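Local atomic coordinates of endo-beta-1,4-mannanase (Alicyclobacillus acidocaldarius, PDB entry 4CD8), a protein that hydrolyses internal beta-1,4-mannosidic linkages of mannans as a family GH113 glycoside hydrolase with a TIM-barrel fold. Residues 34-39 with 77-82; 214-219 with 225-230. All coordinates share one frame; numbering follows the deposited sequence.

Contact 1 of 2, residues 34-39 with 77-82; sequences ASMRAL and ASMAEL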
ATOM      1  N   ALA A  34     -17.163  -4.922 -11.115  1.00 20.99           N
ATOM      2  CA  ALA A  34     -17.961  -5.621 -10.141  1.00 19.48           C
ATOM      3  C   ALA A  34     -17.237  -5.759  -8.795  1.00 16.48           C
ATOM      4  O   ALA A  34     -17.847  -5.615  -7.719  1.00 19.83           O
ATOM      5  CB  ALA A  34     -18.353  -6.991 -10.693  1.00 23.22           C
ATOM      6  N   SER A  35     -15.941  -6.036  -8.841  1.00 17.74           N
ATOM      7  CA  SER A  35     -15.168  -6.209  -7.626  1.00 19.33           C
ATOM      8  C   SER A  35     -15.135  -4.918  -6.835  1.00 18.71           C
ATOM      9  O   SER A  35     -15.306  -4.930  -5.607  1.00 17.78           O
ATOM     10  CB  SER A  35     -13.748  -6.661  -7.929  1.00 21.85           C
ATOM     11  OG  SER A  35     -13.052  -6.775  -6.704  1.00 18.31           O
ATOM     12  N   MET A  36     -14.930  -3.820  -7.550  1.00 15.70           N
ATOM     13  CA  MET A  36     -14.947  -2.471  -6.909  1.00 17.28           C
ATOM     14  C   MET A  36     -16.285  -2.162  -6.269  1.00 15.88           C
ATOM     15  O   MET A  36     -16.325  -1.598  -5.153  1.00 16.47           O
ATOM     16  CB  MET A  36     -14.547  -1.392  -7.908  1.00 15.16           C
ATOM     17  CG  MET A  36     -14.507  -0.004  -7.266  1.00 18.24           C
ATOM     18  SD  MET A  36     -13.202   0.244  -6.035  1.00 17.69           S
ATOM     19  CE  MET A  36     -11.782   0.412  -7.128  1.00 18.66           C
ATOM     20  N   ARG A  37     -17.378  -2.474  -6.965  1.00 17.86           N
ATOM     21  CA  ARG A  37     -18.691  -2.295  -6.377  1.00 17.73           C
ATOM     22  C   ARG A  37     -18.856  -3.107  -5.061  1.00 18.43           C
ATOM     23  O   ARG A  37     -19.378  -2.585  -4.063  1.00 20.10           O
ATOM     24  CB  ARG A  37     -19.813  -2.635  -7.345  1.00 19.07           C
ATOM     25  CG  ARG A  37     -19.943  -1.670  -8.498  1.00 20.27           C
ATOM     26  CD  ARG A  37     -21.017  -2.120  -9.455  1.00 21.45           C
ATOM     27  NE  ARG A  37     -21.233  -1.089 -10.445  1.00 22.59           N
ATOM     28  CZ  ARG A  37     -20.834  -1.105 -11.710  1.00 26.14           C
ATOM     29  NH1 ARG A  37     -20.256  -2.188 -12.265  1.00 35.15           N
ATOM     30  NH2 ARG A  37     -21.064  -0.024 -12.458  1.00 28.78           N
ATOM     31  N   ALA A  38     -18.374  -4.356  -5.035  1.00 18.73           N
ATOM     32  CA  ALA A  38     -18.419  -5.127  -3.803  1.00 17.85           C
ATOM     33  C   ALA A  38     -17.563  -4.500  -2.724  1.00 16.37           C
ATOM     34  O   ALA A  38     -17.958  -4.404  -1.536  1.00 18.39           O
ATOM     35  CB  ALA A  38     -17.972  -6.562  -4.067  1.00 21.50           C
ATOM     36  N   LEU A  39     -16.387  -4.028  -3.110  1.00 17.23           N
ATOM     37  CA  LEU A  39     -15.501  -3.370  -2.141  1.00 17.82           C
ATOM     38  C   LEU A  39     -16.233  -2.190  -1.485  1.00 17.05           C
ATOM     39  O   LEU A  39     -16.153  -2.018  -0.268  1.00 17.37           O
ATOM     40  CB  LEU A  39     -14.203  -2.929  -2.787  1.00 16.97           C
ATOM     41  CG  LEU A  39     -13.116  -2.265  -1.935  1.00 17.23           C
ATOM     42  CD1 LEU A  39     -11.771  -2.459  -2.613  1.00 17.05           C
ATOM     43  CD2 LEU A  39     -13.411  -0.769  -1.693  1.00 16.94           C
ATOM     44  N   ALA A  77      -7.843   6.119 -14.381  1.00 16.40           N
ATOM     45  CA  ALA A  77      -8.925   7.089 -14.321  1.00 15.36           C
ATOM     46  C   ALA A  77     -10.280   6.437 -14.182  1.00 18.28           C
ATOM     47  O   ALA A  77     -11.107   6.915 -13.414  1.00 20.06           O
ATOM     48  CB  ALA A  77      -8.902   8.019 -15.528  1.00 19.45           C
ATOM     49  N   SER A  78     -10.510   5.333 -14.913  1.00 17.13           N
ATOM     50  CA  SER A  78     -11.773   4.643 -14.809  1.00 19.92           C
ATOM     51  C   SER A  78     -12.027   4.125 -13.395  1.00 17.95           C
ATOM     52  O   SER A  78     -13.149   4.214 -12.882  1.00 20.00           O
ATOM     53  CB  SER A  78     -11.866   3.478 -15.816  1.00 27.81           C
ATOM     54  OG  SER A  78     -11.905   4.007 -17.114  1.00 35.91           O
ATOM     55  N   MET A  79     -11.011   3.524 -12.796  1.00 18.56           N
ATOM     56  CA  MET A  79     -11.198   2.961 -11.457  1.00 18.24           C
ATOM     57  C   MET A  79     -11.346   4.076 -10.437  1.00 18.57           C
ATOM     58  O   MET A  79     -12.142   3.970  -9.514  1.00 16.55           O
ATOM     59  CB  MET A  79     -10.077   2.033 -11.066  1.00 19.96           C
ATOM     60  CG  MET A  79     -10.256   0.625 -11.610  1.00 24.27           C
ATOM     61  SD  MET A  79     -11.712  -0.233 -10.979  1.00 28.20           S
ATOM     62  CE  MET A  79     -12.705  -0.121 -12.449  1.00 19.85           C
ATOM     63  N   ALA A  80     -10.577   5.133 -10.594  1.00 16.45           N
ATOM     64  CA  ALA A  80     -10.733   6.245  -9.654  1.00 16.37           C
ATOM     65  C   ALA A  80     -12.122   6.866  -9.745  1.00 14.68           C
ATOM     66  O   ALA A  80     -12.727   7.253  -8.713  1.00 16.37           O
ATOM     67  CB  ALA A  80      -9.673   7.293  -9.888  1.00 16.82           C
ATOM     68  N   GLU A  81     -12.621   7.014 -10.964  1.00 15.30           N
ATOM     69  CA  GLU A  81     -13.931   7.669 -11.171  1.00 17.85           C
ATOM     70  C   GLU A  81     -15.056   6.818 -10.575  1.00 17.16           C
ATOM     71  O   GLU A  81     -15.978   7.323  -9.917  1.00 17.93           O
ATOM     72  CB  GLU A  81     -14.097   7.929 -12.653  1.00 22.55           C
ATOM     73  CG  GLU A  81     -15.421   8.424 -13.151  1.00 27.96           C
ATOM     74  CD  GLU A  81     -15.469   8.330 -14.668  1.00 33.69           C
ATOM     75  OE1 GLU A  81     -14.568   8.921 -15.294  1.00 41.45           O
ATOM     76  OE2 GLU A  81     -16.354   7.630 -15.217  1.00 41.25           O
ATOM     77  N   LEU A  82     -14.937   5.504 -10.744  1.00 16.44           N
ATOM     78  CA  LEU A  82     -15.891   4.572 -10.185  1.00 16.23           C
ATOM     79  C   LEU A  82     -15.839   4.605  -8.641  1.00 15.75           C
ATOM     80  O   LEU A  82     -16.859   4.711  -7.965  1.00 15.57           O
ATOM     81  CB  LEU A  82     -15.568   3.161 -10.709  1.00 15.32           C
ATOM     82  CG  LEU A  82     -16.451   2.039 -10.145  1.00 18.29           C
ATOM     83  CD1 LEU A  82     -17.941   2.301 -10.408  1.00 18.87           C
ATOM     84  CD2 LEU A  82     -16.038   0.680 -10.732  1.00 20.21           C
TER

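Contact 2 of 2, residues 214-219 with 225-230; sequences PVLREV and KPLFFM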
ATOM      1  N   PRO A 214       4.329   0.749  21.258  1.00 21.14           N
ATOM      2  CA  PRO A 214       4.975   1.928  21.834  1.00 26.07           C
ATOM      3  C   PRO A 214       5.934   2.625  20.908  1.00 20.97           C
ATOM      4  O   PRO A 214       6.029   3.871  20.922  1.00 21.70           O
ATOM      5  CB  PRO A 214       5.712   1.369  23.059  1.00 26.04           C
ATOM      6  CG  PRO A 214       4.948   0.154  23.439  1.00 27.85           C
ATOM      7  CD  PRO A 214       4.421  -0.418  22.153  1.00 23.88           C
ATOM      8  N   VAL A 215       6.628   1.863  20.069  1.00 20.81           N
ATOM      9  CA  VAL A 215       7.564   2.472  19.142  1.00 20.38           C
ATOM     10  C   VAL A 215       6.805   3.231  18.048  1.00 18.73           C
ATOM     11  O   VAL A 215       7.216   4.304  17.641  1.00 18.80           O
ATOM     12  CB  VAL A 215       8.502   1.436  18.517  1.00 23.22           C
ATOM     13  CG1 VAL A 215       9.368   2.098  17.445  1.00 23.66           C
ATOM     14  CG2 VAL A 215       9.362   0.816  19.599  1.00 24.46           C
ATOM     15  N   LEU A 216       5.677   2.690  17.604  1.00 20.21           N
ATOM     16  CA  LEU A 216       4.865   3.361  16.605  1.00 19.58           C
ATOM     17  C   LEU A 216       4.373   4.704  17.151  1.00 16.16           C
ATOM     18  O   LEU A 216       4.448   5.739  16.446  1.00 16.11           O
ATOM     19  CB  LEU A 216       3.688   2.492  16.186  1.00 19.15           C
ATOM     20  CG  LEU A 216       4.030   1.149  15.536  1.00 20.50           C
ATOM     21  CD1 LEU A 216       2.759   0.359  15.247  1.00 21.18           C
ATOM     22  CD2 LEU A 216       4.841   1.312  14.268  1.00 20.25           C
ATOM     23  N   ARG A 217       3.894   4.683  18.400  1.00 19.74           N
ATOM     24  CA  ARG A 217       3.475   5.939  19.042  1.00 19.53           C
ATOM     25  C   ARG A 217       4.634   6.913  19.092  1.00 19.52           C
ATOM     26  O   ARG A 217       4.490   8.126  18.759  1.00 18.30           O
ATOM     27  CB  ARG A 217       2.945   5.660  20.444  1.00 21.51           C
ATOM     28  CG  ARG A 217       2.487   6.891  21.212  1.00 24.76           C
ATOM     29  CD  ARG A 217       1.815   6.560  22.544  1.00 24.90           C
ATOM     30  NE  ARG A 217       2.299   5.314  23.102  1.00 40.97           N
ATOM     31  CZ  ARG A 217       1.579   4.213  23.303  1.00 30.35           C
ATOM     32  NH1 ARG A 217       0.282   4.146  23.032  1.00 34.13           N
ATOM     33  NH2 ARG A 217       2.181   3.153  23.810  1.00 51.96           N
ATOM     34  N   GLU A 218       5.785   6.425  19.528  1.00 19.07           N
ATOM     35  CA  GLU A 218       6.968   7.286  19.650  1.00 18.66           C
ATOM     36  C   GLU A 218       7.420   7.899  18.343  1.00 16.94           C
ATOM     37  O   GLU A 218       7.852   9.046  18.291  1.00 19.72           O
ATOM     38  CB  GLU A 218       8.114   6.531  20.335  1.00 21.04           C
ATOM     39  CG  GLU A 218       7.747   6.109  21.757  1.00 25.72           C
ATOM     40  CD  GLU A 218       8.483   4.874  22.289  1.00 25.70           C
ATOM     41  OE1 GLU A 218       9.464   4.403  21.672  1.00 28.24           O
ATOM     42  OE2 GLU A 218       8.076   4.371  23.364  1.00 36.18           O
ATOM     43  N   VAL A 219       7.324   7.136  17.265  1.00 17.76           N
ATOM     44  CA  VAL A 219       7.688   7.647  15.951  1.00 16.94           C
ATOM     45  C   VAL A 219       6.721   8.750  15.532  1.00 16.38           C
ATOM     46  O   VAL A 219       7.151   9.838  15.099  1.00 15.96           O
ATOM     47  CB  VAL A 219       7.671   6.513  14.897  1.00 18.23           C
ATOM     48  CG1 VAL A 219       7.738   7.090  13.475  1.00 17.62           C
ATOM     49  CG2 VAL A 219       8.837   5.555  15.116  1.00 19.24           C
ATOM     50  N   LYS A 225       3.743  13.841  13.254  1.00 19.96           N
ATOM     51  CA  LYS A 225       2.964  13.493  12.082  1.00 17.62           C
ATOM     52  C   LYS A 225       2.058  12.346  12.480  1.00 16.74           C
ATOM     53  O   LYS A 225       2.480  11.493  13.282  1.00 22.13           O
ATOM     54  CB  LYS A 225       3.831  12.895  10.952  1.00 26.55           C
ATOM     55  CG  LYS A 225       4.906  13.772  10.359  1.00 31.62           C
ATOM     56  CD  LYS A 225       4.358  14.565   9.207  1.00 25.09           C
ATOM     57  CE  LYS A 225       5.385  15.565   8.745  1.00 17.27           C
ATOM     58  NZ  LYS A 225       4.659  16.585   8.022  1.00 21.39           N
ATOM     59  N   PRO A 226       0.846  12.284  11.893  1.00 18.57           N
ATOM     60  CA  PRO A 226       0.086  11.047  12.118  1.00 18.59           C
ATOM     61  C   PRO A 226       0.694   9.860  11.393  1.00 18.46           C
ATOM     62  O   PRO A 226       1.416  10.020  10.406  1.00 17.46           O
ATOM     63  CB  PRO A 226      -1.284  11.335  11.508  1.00 20.47           C
ATOM     64  CG  PRO A 226      -1.305  12.828  11.348  1.00 24.77           C
ATOM     65  CD  PRO A 226       0.115  13.204  11.023  1.00 23.25           C
ATOM     66  N   LEU A 227       0.370   8.700  11.915  1.00 17.57           N
ATOM     67  CA  LEU A 227       0.864   7.438  11.379  1.00 15.43           C
ATOM     68  C   LEU A 227      -0.304   6.506  11.066  1.00 15.73           C
ATOM     69  O   LEU A 227      -1.202   6.335  11.892  1.00 18.31           O
ATOM     70  CB  LEU A 227       1.817   6.761  12.379  1.00 17.00           C
ATOM     71  CG  LEU A 227       2.536   5.461  11.931  1.00 17.72           C
ATOM     72  CD1 LEU A 227       3.892   5.396  12.638  1.00 20.28           C
ATOM     73  CD2 LEU A 227       1.746   4.163  12.148  1.00 18.20           C
ATOM     74  N   PHE A 228      -0.259   5.850   9.883  1.00 16.48           N
ATOM     75  CA  PHE A 228      -1.227   4.817   9.612  1.00 15.80           C
ATOM     76  C   PHE A 228      -0.570   3.684   8.844  1.00 14.93           C
ATOM     77  O   PHE A 228       0.612   3.747   8.519  1.00 15.91           O
ATOM     78  CB  PHE A 228      -2.436   5.384   8.878  1.00 17.32           C
ATOM     79  CG  PHE A 228      -2.217   5.646   7.408  1.00 14.64           C
ATOM     80  CD1 PHE A 228      -1.545   6.759   6.972  1.00 17.36           C
ATOM     81  CD2 PHE A 228      -2.692   4.736   6.447  1.00 16.64           C
ATOM     82  CE1 PHE A 228      -1.367   7.005   5.606  1.00 13.50           C
ATOM     83  CE2 PHE A 228      -2.523   4.975   5.096  1.00 15.74           C
ATOM     84  CZ  PHE A 228      -1.862   6.123   4.669  1.00 15.77           C
ATOM     85  N   PHE A 229      -1.340   2.612   8.641  1.00 14.43           N
ATOM     86  CA  PHE A 229      -0.802   1.453   7.960  1.00 15.80           C
ATOM     87  C   PHE A 229      -1.250   1.464   6.482  1.00 13.59           C
ATOM     88  O   PHE A 229      -2.423   1.285   6.178  1.00 14.12           O
ATOM     89  CB  PHE A 229      -1.264   0.171   8.644  1.00 16.56           C
ATOM     90  CG  PHE A 229      -0.908   0.088  10.109  1.00 17.05           C
ATOM     91  CD1 PHE A 229       0.266   0.647  10.605  1.00 16.68           C
ATOM     92  CD2 PHE A 229      -1.749  -0.570  10.994  1.00 15.72           C
ATOM     93  CE1 PHE A 229       0.587   0.567  11.959  1.00 17.30           C
ATOM     94  CE2 PHE A 229      -1.437  -0.664  12.327  1.00 17.70           C
ATOM     95  CZ  PHE A 229      -0.264  -0.107  12.814  1.00 19.29           C
ATOM     96  N   MET A 230      -0.296   1.734   5.586  1.00 14.17           N
ATOM     97  CA  MET A 230      -0.562   1.680   4.139  1.00 14.33           C
ATOM     98  C   MET A 230      -0.765   0.266   3.618  1.00 14.66           C
ATOM     99  O   MET A 230      -1.410   0.130   2.604  1.00 16.42           O
ATOM    100  CB  MET A 230       0.478   2.444   3.298  1.00 14.74           C
ATOM    101  CG  MET A 230       0.054   3.867   2.940  1.00 19.68           C
ATOM    102  SD  MET A 230      -1.432   4.001   1.912  1.00 21.00           S
ATOM    103  CE  MET A 230      -1.054   3.089   0.456  1.00 23.09           C
TER

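Contact 1 of 2, residues 34-39 with 77-82
The guanidinium of Arg37 lies with one face over a methyl of Leu82, whose CD1 comes to 4.4 Å from NH2; this is a loose van der Waals approach at the outer margin of the contact. Arg37 gets there with an extended chain that brings its charged end nearer to helix 73-85 than its CB is. Beneath this margin the meeting is wholly apolar. The other methyl of Leu82, CD2, rests against the root of Met36, 3.8 Å from CB of that methionine and 3.9 Å from its CG, while the two side chains run past each other in opposite senses. Met36 leaves its helix with CG anti to the backbone N (chi1 -178°) and then bends at both following torsions, which carries its CE methyl to 3.9 Å from SD of Met79. Met79 is bent twice as well, so two folded thioethers pass alongside each other, methyl of one against sulfur of the other.

The helix axes stay 10.8 Å apart where they come nearest and cross at -31°, a spacing bridged here by the two methionines and Leu82. Such neighbouring, roughly parallel helices belong to the outer layer of a TIM barrel. Phe18 of strand 13-18 and Leu49 of strand 46-55 touch both methionines from the barrel wall, and Arg33 reaches Met79 and Leu82. With three of the four touching residues buried and no polar pairing between the segments, the two helices are probably held here mainly by dispersion and the exclusion of water, and Arg37 lends its flat face at the exposed border.

Contact 2 of 2, residues 214-219 with 225-230
Leu216 meets both Leu227 and Phe229, joining the helix and second strand of a beta-alpha-beta unit, the repeating element of the TIM barrel. Its CD1 methyl approaches the ring of Phe229 at the edge and in plane, 3.9 Å from both CE1 and CZ, and the two side chains cross at about a right angle. Leu216 owes this reach to CG standing anti to its carbonyl carbon (chi1 -62°) and CD1 anti to CA, which carries that methyl to the ring. Leu227 points at the helix from the strand and uses CD1 as its common point of contact: that methyl lies 4.5 Å from CD2 of Leu216 and 4.3 Å from CG1 of Val219, one helical turn further on.

Beyond this first shell, backbone hydrogen bonds set the strand in the barrel wall, joining Leu227 to Trp274 and Lys276 on one flank and Phe228 to Ile198 and Ser200 on the other. Phe229 also meets the ring of Phe275, their planes inclined at about 50°, and touches Met269. Further out, the helix is tied by a salt bridge from Arg217 NH1 to Glu272 OE1.

The segment axes come within 9.5 Å at an angle of 132°, consistent with a helix returning against the strand that follows it. Leu227 and Phe229, two residues apart, both serve the helix-facing layer. Even the helix backbone joins in: CD1 of Leu227 sits 3.9 Å from the carbonyl O of Leu216.

Contacts 1 and 2 lie on opposite sides of the chain's centre, their own centres about 29 Å apart and their nearest atoms about 12 Å apart, so neither touches the other. They come in series along the chain: 34-39 with 77-82 closes before 214-219 with 225-230 opens. Both belong to one TIM barrel and are linked through the barrel sheet, since strand 275-283 pairs with strand 13-18, behind contact 1, and with strand 227-232 of contact 2. One joins helix to helix in the outer layer, the other helix to strand. Both place apolar side chains between the helices and the wall of the barrel, whose pocket holds the mannose-like imidazole inhibitor unit and a beta-D-mannopyranose.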